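Local coordinates for glutamate--cysteine ligase GshA (Methylobacillus flagellatus KT, PDB 3K1T), which probably acts as a ligase that joins glutamate to cysteine, giving gamma-glutamylcysteine, the precursor of glutathione, at the interface of chains A and B. Residues are numbered along the deposited sequence; one frame, centred on the assembly and turned at random. Chains: chain A/B, Glutamate--cysteine ligase GshA.

Contact 1: the interface of chains A and B. Residues chain A 85, 88-89, 93, 95, 125-127; chain B 30-31, 34, 38.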
loop_
_atom_site.group_PDB
_atom_site.type_symbol
_atom_site.label_atom_id
_atom_site.label_comp_id
_atom_site.label_asym_id
_atom_site.label_seq_id
_atom_site.Cartn_x
_atom_site.Cartn_y
_atom_site.Cartn_z
HETATM N N MSE A 85 0.173 1.618 -7.490
HETATM C CA MSE A 85 -0.372 2.991 -7.542
HETATM C C MSE A 85 0.563 4.063 -6.996
HETATM O O MSE A 85 0.709 5.132 -7.591
HETATM C CB MSE A 85 -1.727 3.107 -6.828
HETATM C CG MSE A 85 -2.804 2.462 -7.609
HETATM SE SE MSE A 85 -4.489 2.499 -6.579
HETATM C CE MSE A 85 -5.716 2.513 -8.140
ATOM N N VAL A 88 3.268 4.511 -9.697
ATOM C CA VAL A 88 2.714 5.379 -10.738
ATOM C C VAL A 88 2.711 6.859 -10.328
ATOM O O VAL A 88 3.115 7.728 -11.116
ATOM C CB VAL A 88 1.315 4.923 -11.135
ATOM C CG1 VAL A 88 0.576 6.009 -12.017
ATOM C CG2 VAL A 88 1.386 3.544 -11.816
ATOM N N GLU A 89 2.243 7.163 -9.123
ATOM C CA GLU A 89 2.204 8.538 -8.642
ATOM C C GLU A 89 3.576 9.197 -8.493
ATOM O O GLU A 89 3.667 10.410 -8.618
ATOM C CB GLU A 89 1.491 8.628 -7.291
ATOM C CG GLU A 89 0.022 8.319 -7.358
ATOM C CD GLU A 89 -0.610 8.169 -5.969
ATOM O OE1 GLU A 89 -0.034 8.730 -5.004
ATOM O OE2 GLU A 89 -1.663 7.493 -5.864
ATOM N N PRO A 93 3.293 10.366 -12.868
ATOM C CA PRO A 93 2.082 10.771 -12.155
ATOM C C PRO A 93 0.882 11.068 -13.010
ATOM O O PRO A 93 -0.247 10.910 -12.534
ATOM C CB PRO A 93 2.518 12.037 -11.377
ATOM C CG PRO A 93 3.809 12.451 -11.948
ATOM C CD PRO A 93 4.450 11.179 -12.466
ATOM N N ALA A 95 0.322 9.790 -16.129
ATOM C CA ALA A 95 0.105 8.740 -17.106
ATOM C C ALA A 95 -1.336 8.245 -17.114
ATOM O O ALA A 95 -1.950 8.042 -16.091
ATOM C CB ALA A 95 1.073 7.561 -16.870
ATOM N N ALA A 125 -4.235 -0.895 -11.112
ATOM C CA ALA A 125 -3.710 0.389 -10.668
ATOM C C ALA A 125 -4.277 1.552 -11.453
ATOM O O ALA A 125 -3.991 2.701 -11.144
ATOM C CB ALA A 125 -2.123 0.390 -10.678
ATOM N N GLY A 126 -5.114 1.264 -12.435
ATOM C CA GLY A 126 -5.836 2.292 -13.166
ATOM C C GLY A 126 -5.183 2.778 -14.457
ATOM O O GLY A 126 -5.488 3.857 -14.921
ATOM N N LEU A 127 -4.249 2.002 -14.980
ATOM C CA LEU A 127 -3.635 2.318 -16.270
ATOM C C LEU A 127 -4.282 1.518 -17.409
ATOM O O LEU A 127 -4.727 0.391 -17.223
ATOM C CB LEU A 127 -2.154 2.032 -16.192
ATOM C CG LEU A 127 -1.340 2.926 -15.267
ATOM C CD1 LEU A 127 0.034 2.293 -15.071
ATOM C CD2 LEU A 127 -1.236 4.377 -15.846
ATOM N N GLU B 30 -9.650 6.361 -12.132
ATOM C CA GLU B 30 -8.440 6.326 -11.329
ATOM C C GLU B 30 -7.456 7.467 -11.722
ATOM O O GLU B 30 -6.835 8.101 -10.848
ATOM C CB GLU B 30 -7.782 4.955 -11.406
ATOM C CG GLU B 30 -8.680 3.852 -10.853
ATOM C CD GLU B 30 -9.034 4.003 -9.377
ATOM O OE1 GLU B 30 -8.353 4.753 -8.633
ATOM O OE2 GLU B 30 -10.025 3.364 -8.956
ATOM N N HIS B 31 -7.358 7.752 -13.012
ATOM C CA HIS B 31 -6.581 8.898 -13.475
ATOM C C HIS B 31 -7.150 10.202 -12.927
ATOM O O HIS B 31 -6.409 11.064 -12.443
ATOM C CB HIS B 31 -6.559 8.958 -15.006
ATOM C CG HIS B 31 -5.842 10.147 -15.528
ATOM N ND1 HIS B 31 -6.494 11.293 -15.927
ATOM C CD2 HIS B 31 -4.518 10.413 -15.617
ATOM C CE1 HIS B 31 -5.600 12.187 -16.311
ATOM N NE2 HIS B 31 -4.396 11.679 -16.140
ATOM N N ARG B 34 -6.224 10.540 -9.239
ATOM C CA ARG B 34 -4.818 10.960 -9.120
ATOM C C ARG B 34 -4.631 12.453 -9.393
ATOM O O ARG B 34 -3.879 13.103 -8.641
ATOM C CB ARG B 34 -3.875 10.133 -9.999
ATOM C CG ARG B 34 -3.551 8.787 -9.350
ATOM C CD ARG B 34 -2.472 8.056 -10.151
ATOM N NE ARG B 34 -2.944 7.414 -11.355
ATOM C CZ ARG B 34 -3.364 6.138 -11.387
ATOM N NH1 ARG B 34 -3.389 5.386 -10.284
ATOM N NH2 ARG B 34 -3.757 5.641 -12.515
ATOM N N GLN B 38 -3.223 15.205 -6.454
ATOM C CA GLN B 38 -2.068 16.078 -6.735
ATOM C C GLN B 38 -2.377 17.518 -6.355
ATOM O O GLN B 38 -1.498 18.248 -5.888
ATOM C CB GLN B 38 -1.657 16.060 -8.220
ATOM C CG GLN B 38 -1.061 14.752 -8.699
ATOM C CD GLN B 38 -0.707 14.738 -10.196
ATOM O OE1 GLN B 38 -1.134 13.842 -10.958
ATOM N NE2 GLN B 38 0.112 15.702 -10.611
HETATM O O HOH W 1 -3.880 6.828 -14.700
HETATM O O HOH W 2 -2.273 9.409 -13.339
HETATM O O HOH W 3 -0.279 11.273 -9.498
#

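Contact 2: the interface of chains A and B. Residues chain A 82-83, 86, 89-90, 352; chain B 82-83, 85-86, 89-90, 352.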
loop_
_atom_site.group_PDB
_atom_site.type_symbol
_atom_site.label_atom_id
_atom_site.label_comp_id
_atom_site.label_asym_id
_atom_site.label_seq_id
_atom_site.Cartn_x
_atom_site.Cartn_y
_atom_site.Cartn_z
ATOM N N GLN A 82 -1.859 -1.469 -4.534
ATOM C CA GLN A 82 -1.646 -0.217 -3.842
ATOM C C GLN A 82 -0.207 0.293 -4.051
ATOM O O GLN A 82 0.020 1.476 -4.346
ATOM C CB GLN A 82 -1.948 -0.388 -2.347
ATOM C CG GLN A 82 -1.927 0.908 -1.566
ATOM C CD GLN A 82 -2.234 0.653 -0.097
ATOM O OE1 GLN A 82 -3.396 0.615 0.304
ATOM N NE2 GLN A 82 -1.213 0.484 0.681
ATOM N N ALA A 83 0.766 -0.616 -3.943
ATOM C CA ALA A 83 2.159 -0.234 -4.142
ATOM C C ALA A 83 2.392 0.214 -5.592
ATOM O O ALA A 83 3.142 1.132 -5.857
ATOM C CB ALA A 83 3.089 -1.416 -3.757
ATOM N N VAL A 86 1.223 3.767 -5.888
ATOM C CA VAL A 86 2.271 4.664 -5.356
ATOM C C VAL A 86 3.382 4.865 -6.388
ATOM O O VAL A 86 3.796 5.984 -6.643
ATOM C CB VAL A 86 2.851 4.094 -4.028
ATOM C CG1 VAL A 86 4.066 4.930 -3.537
ATOM C CG2 VAL A 86 1.742 4.064 -2.947
ATOM N N GLU A 89 2.243 7.163 -9.123
ATOM C CA GLU A 89 2.204 8.538 -8.642
ATOM C C GLU A 89 3.576 9.197 -8.493
ATOM O O GLU A 89 3.667 10.410 -8.618
ATOM C CB GLU A 89 1.491 8.628 -7.291
ATOM C CG GLU A 89 0.022 8.319 -7.358
ATOM C CD GLU A 89 -0.610 8.169 -5.969
ATOM O OE1 GLU A 89 -0.034 8.730 -5.004
ATOM O OE2 GLU A 89 -1.663 7.493 -5.864
ATOM N N LYS A 90 4.635 8.423 -8.221
ATOM C CA LYS A 90 5.987 8.972 -8.058
ATOM C C LYS A 90 6.736 9.049 -9.381
ATOM O O LYS A 90 7.482 10.000 -9.608
ATOM C CB LYS A 90 6.835 8.117 -7.097
ATOM C CG LYS A 90 6.404 8.303 -5.661
ATOM C CD LYS A 90 7.210 7.498 -4.695
ATOM C CE LYS A 90 6.606 7.675 -3.311
ATOM N NZ LYS A 90 7.193 6.752 -2.358
ATOM N N PHE A 352 8.320 -0.438 -1.352
ATOM C CA PHE A 352 7.513 -1.304 -0.485
ATOM C C PHE A 352 7.690 -2.764 -0.858
ATOM O O PHE A 352 7.640 -3.134 -2.047
ATOM C CB PHE A 352 6.036 -0.919 -0.572
ATOM C CG PHE A 352 5.764 0.444 -0.032
ATOM C CD1 PHE A 352 5.960 0.703 1.333
ATOM C CD2 PHE A 352 5.393 1.455 -0.842
ATOM C CE1 PHE A 352 5.723 1.976 1.850
ATOM C CE2 PHE A 352 5.192 2.752 -0.328
ATOM C CZ PHE A 352 5.379 2.998 1.013
ATOM N N GLN B 82 1.060 -0.418 4.987
ATOM C CA GLN B 82 1.652 0.232 3.838
ATOM C C GLN B 82 1.014 1.612 3.593
ATOM O O GLN B 82 1.710 2.613 3.364
ATOM C CB GLN B 82 1.504 -0.661 2.599
ATOM C CG GLN B 82 2.248 -0.150 1.384
ATOM C CD GLN B 82 2.050 -1.089 0.201
ATOM O OE1 GLN B 82 2.783 -2.063 0.044
ATOM N NE2 GLN B 82 1.081 -0.796 -0.606
ATOM N N ALA B 83 -0.317 1.676 3.688
ATOM C CA ALA B 83 -1.013 2.942 3.491
ATOM C C ALA B 83 -0.633 3.941 4.594
ATOM O O ALA B 83 -0.494 5.124 4.354
ATOM C CB ALA B 83 -2.546 2.700 3.449
HETATM N N MSE B 85 2.216 4.026 6.134
HETATM C CA MSE B 85 3.551 4.520 5.737
HETATM C C MSE B 85 3.531 5.610 4.672
HETATM O O MSE B 85 4.257 6.601 4.772
HETATM C CB MSE B 85 4.476 3.388 5.268
HETATM C CG MSE B 85 4.928 2.556 6.404
HETATM SE SE MSE B 85 5.981 1.025 5.732
HETATM C CE MSE B 85 7.118 0.800 7.344
ATOM N N VAL B 86 2.678 5.449 3.674
ATOM C CA VAL B 86 2.459 6.512 2.671
ATOM C C VAL B 86 1.978 7.798 3.346
ATOM O O VAL B 86 2.491 8.871 3.075
ATOM C CB VAL B 86 1.439 6.042 1.593
ATOM C CG1 VAL B 86 1.067 7.199 0.623
ATOM C CG2 VAL B 86 2.029 4.844 0.807
ATOM N N GLU B 89 4.809 9.498 5.121
ATOM C CA GLU B 89 5.699 10.133 4.157
ATOM C C GLU B 89 5.151 11.421 3.540
ATOM O O GLU B 89 5.937 12.281 3.167
ATOM C CB GLU B 89 6.045 9.176 3.014
ATOM C CG GLU B 89 6.887 8.006 3.436
ATOM C CD GLU B 89 7.006 6.941 2.339
ATOM O OE1 GLU B 89 6.822 7.307 1.151
ATOM O OE2 GLU B 89 7.274 5.763 2.680
ATOM N N LYS B 90 3.824 11.563 3.420
ATOM C CA LYS B 90 3.213 12.764 2.837
ATOM C C LYS B 90 2.951 13.838 3.883
ATOM O O LYS B 90 3.109 15.023 3.597
ATOM C CB LYS B 90 1.867 12.443 2.158
ATOM C CG LYS B 90 2.065 11.705 0.854
ATOM C CD LYS B 90 0.782 11.384 0.159
ATOM C CE LYS B 90 1.105 10.543 -1.066
ATOM N NZ LYS B 90 -0.100 10.004 -1.667
ATOM N N PHE B 352 -5.987 5.949 0.028
ATOM C CA PHE B 352 -6.149 4.526 -0.289
ATOM C C PHE B 352 -7.213 3.891 0.588
ATOM O O PHE B 352 -7.235 4.090 1.818
ATOM C CB PHE B 352 -4.822 3.787 -0.117
ATOM C CG PHE B 352 -3.785 4.231 -1.091
ATOM C CD1 PHE B 352 -3.971 3.995 -2.462
ATOM C CD2 PHE B 352 -2.696 4.916 -0.689
ATOM C CE1 PHE B 352 -3.017 4.418 -3.386
ATOM C CE2 PHE B 352 -1.750 5.379 -1.625
ATOM C CZ PHE B 352 -1.935 5.138 -2.968
#

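Contact 1: the interface of chains A and B
B:Arg34 points its guanidinium at the backbone carbonyl of A:Ala125 and illustrates how an arginine can read the turn of a neighbouring subunit. The two chains, copies of a GshA-family glutamate--cysteine ligase, meet here where helix 26-40 of chain B lies against helix 77-91 of chain A and the loops around A:Pro93 and A:Ala125. The arginine chain leaves its helix extended and then bends at chi3 (-78°), a turn that brings NH1 and NH2 end-on to the same oxygen. NH1 gives the shorter hydrogen bond, 2.9 Å to A:Ala125 O, almost in line with the carbonyl; NH2 reaches that oxygen at 3.3 Å from a tilted position. Both bonds lie close to the guanidinium plane, so the pair resists rotation of the group. One face of that plane is covered by A:Val88 CG1, offset toward the rim, and the other by the carbonyl oxygen of B:Glu30 from its own helix. Water takes NE and the second N-H of NH2. B:Arg34 NE lies 2.9 Å from water 2, which also contacts A:Pro93 O. NH2 meets water 1, bound in turn to A:Ala95 O at 2.7 Å. Beside the bend, A:Glu89 lays its CG against B:Arg34 CD at 3.8 Å; its carboxylate is turned 43° from the guanidinium and makes no contact with it, although the opposite charges may still attract. The selenomethionine A:Met85 crosses B:Glu30 at about a right angle, its terminal CE 3.5 Å from OE1 of the carboxylate. Further along the helix, B:Gln38 OE1 is joined to A:Pro93 O through water 3. An alanine in place of B:Arg34 would probably leave the A:Ala125 carbonyl without its two donors, strip the cover from A:Val88 CG1 and take from waters 1 and 2 their partner in chain B.

Contact 2: the interface of chains A and B
A:Gln82 and B:Gln82 come tip to tip in a two-fold symmetric interface, in which the paired helices 77-91, each flanked by the partner's Phe352 at the start of strand 352-361, hold the two chains of the assembly together. It is a worked example of a symmetry axis on which side chains meet their own copies. Each glutamine has CG anti to its backbone N (chi1 -173°) and runs on extended, so that it lies across the partner's phenylalanine before its amide meets its own twin. The CG methylene of A:Gln82 sits over one face of the B:Phe352 ring, 3.9 Å from the centroid, as a CH-pi contact offset toward the rim; B:Gln82 and A:Phe352 repeat it. At the tips the amide planes are turned 62° apart, and the modelled NE2 atoms of A:Gln82 and B:Gln82 stand 2.9 Å from each other. Two amide nitrogens cannot bond as drawn, and the pair is doubtful in this orientation; one amide flipped, breaking the symmetry locally, would supply an acceptor. Next along the helices, A:Val86 and B:Val86 lie side by side, pointing opposite ways, with their CG2 methyls 3.8 Å apart, and each methyl also meets CZ of the partner's Phe352. B:Met85, a selenomethionine, places CB beside A:Phe352 CE1. The far tip of each ring faces a carboxylate: A:Glu89 OE2 approaches B:Phe352 CZ at 3.7 Å with the two planes only 5° apart, a pose in which the ring's polarised C-H may favour the negative oxygen. The other oxygen, OE1 of A:Glu89, forms a long salt bridge with B:Lys90 NZ at 3.6 Å, the two side chains crossing at about a right angle, and the twin pair repeats it. For the protein, this succession along the two-fold axis, glutamine amides, then valine methyls with the phenylalanine rings beside them, then the charged pairs towards one end, probably aligns the two subunits.

Contact 1 and contact 2 lie about 12 Å apart, measured between the centres of their C-alpha atoms, and share A:Glu89. Helix 77-91 supplies residues to both: one side faces the partner's helix 26-40, the other its symmetry mate and strand 352-361. A:Glu89 spans the two, giving its aliphatic chain to contact 1 and its carboxylate to contact 2. Because the two-fold axis repeats contact 1 with the chains exchanged, the central patch would be flanked by two such arginine-centred patches. Together they suggest that helix 77-91 of each chain helps to set the register of the pair, although the structure alone does not show that the pair persists in solution.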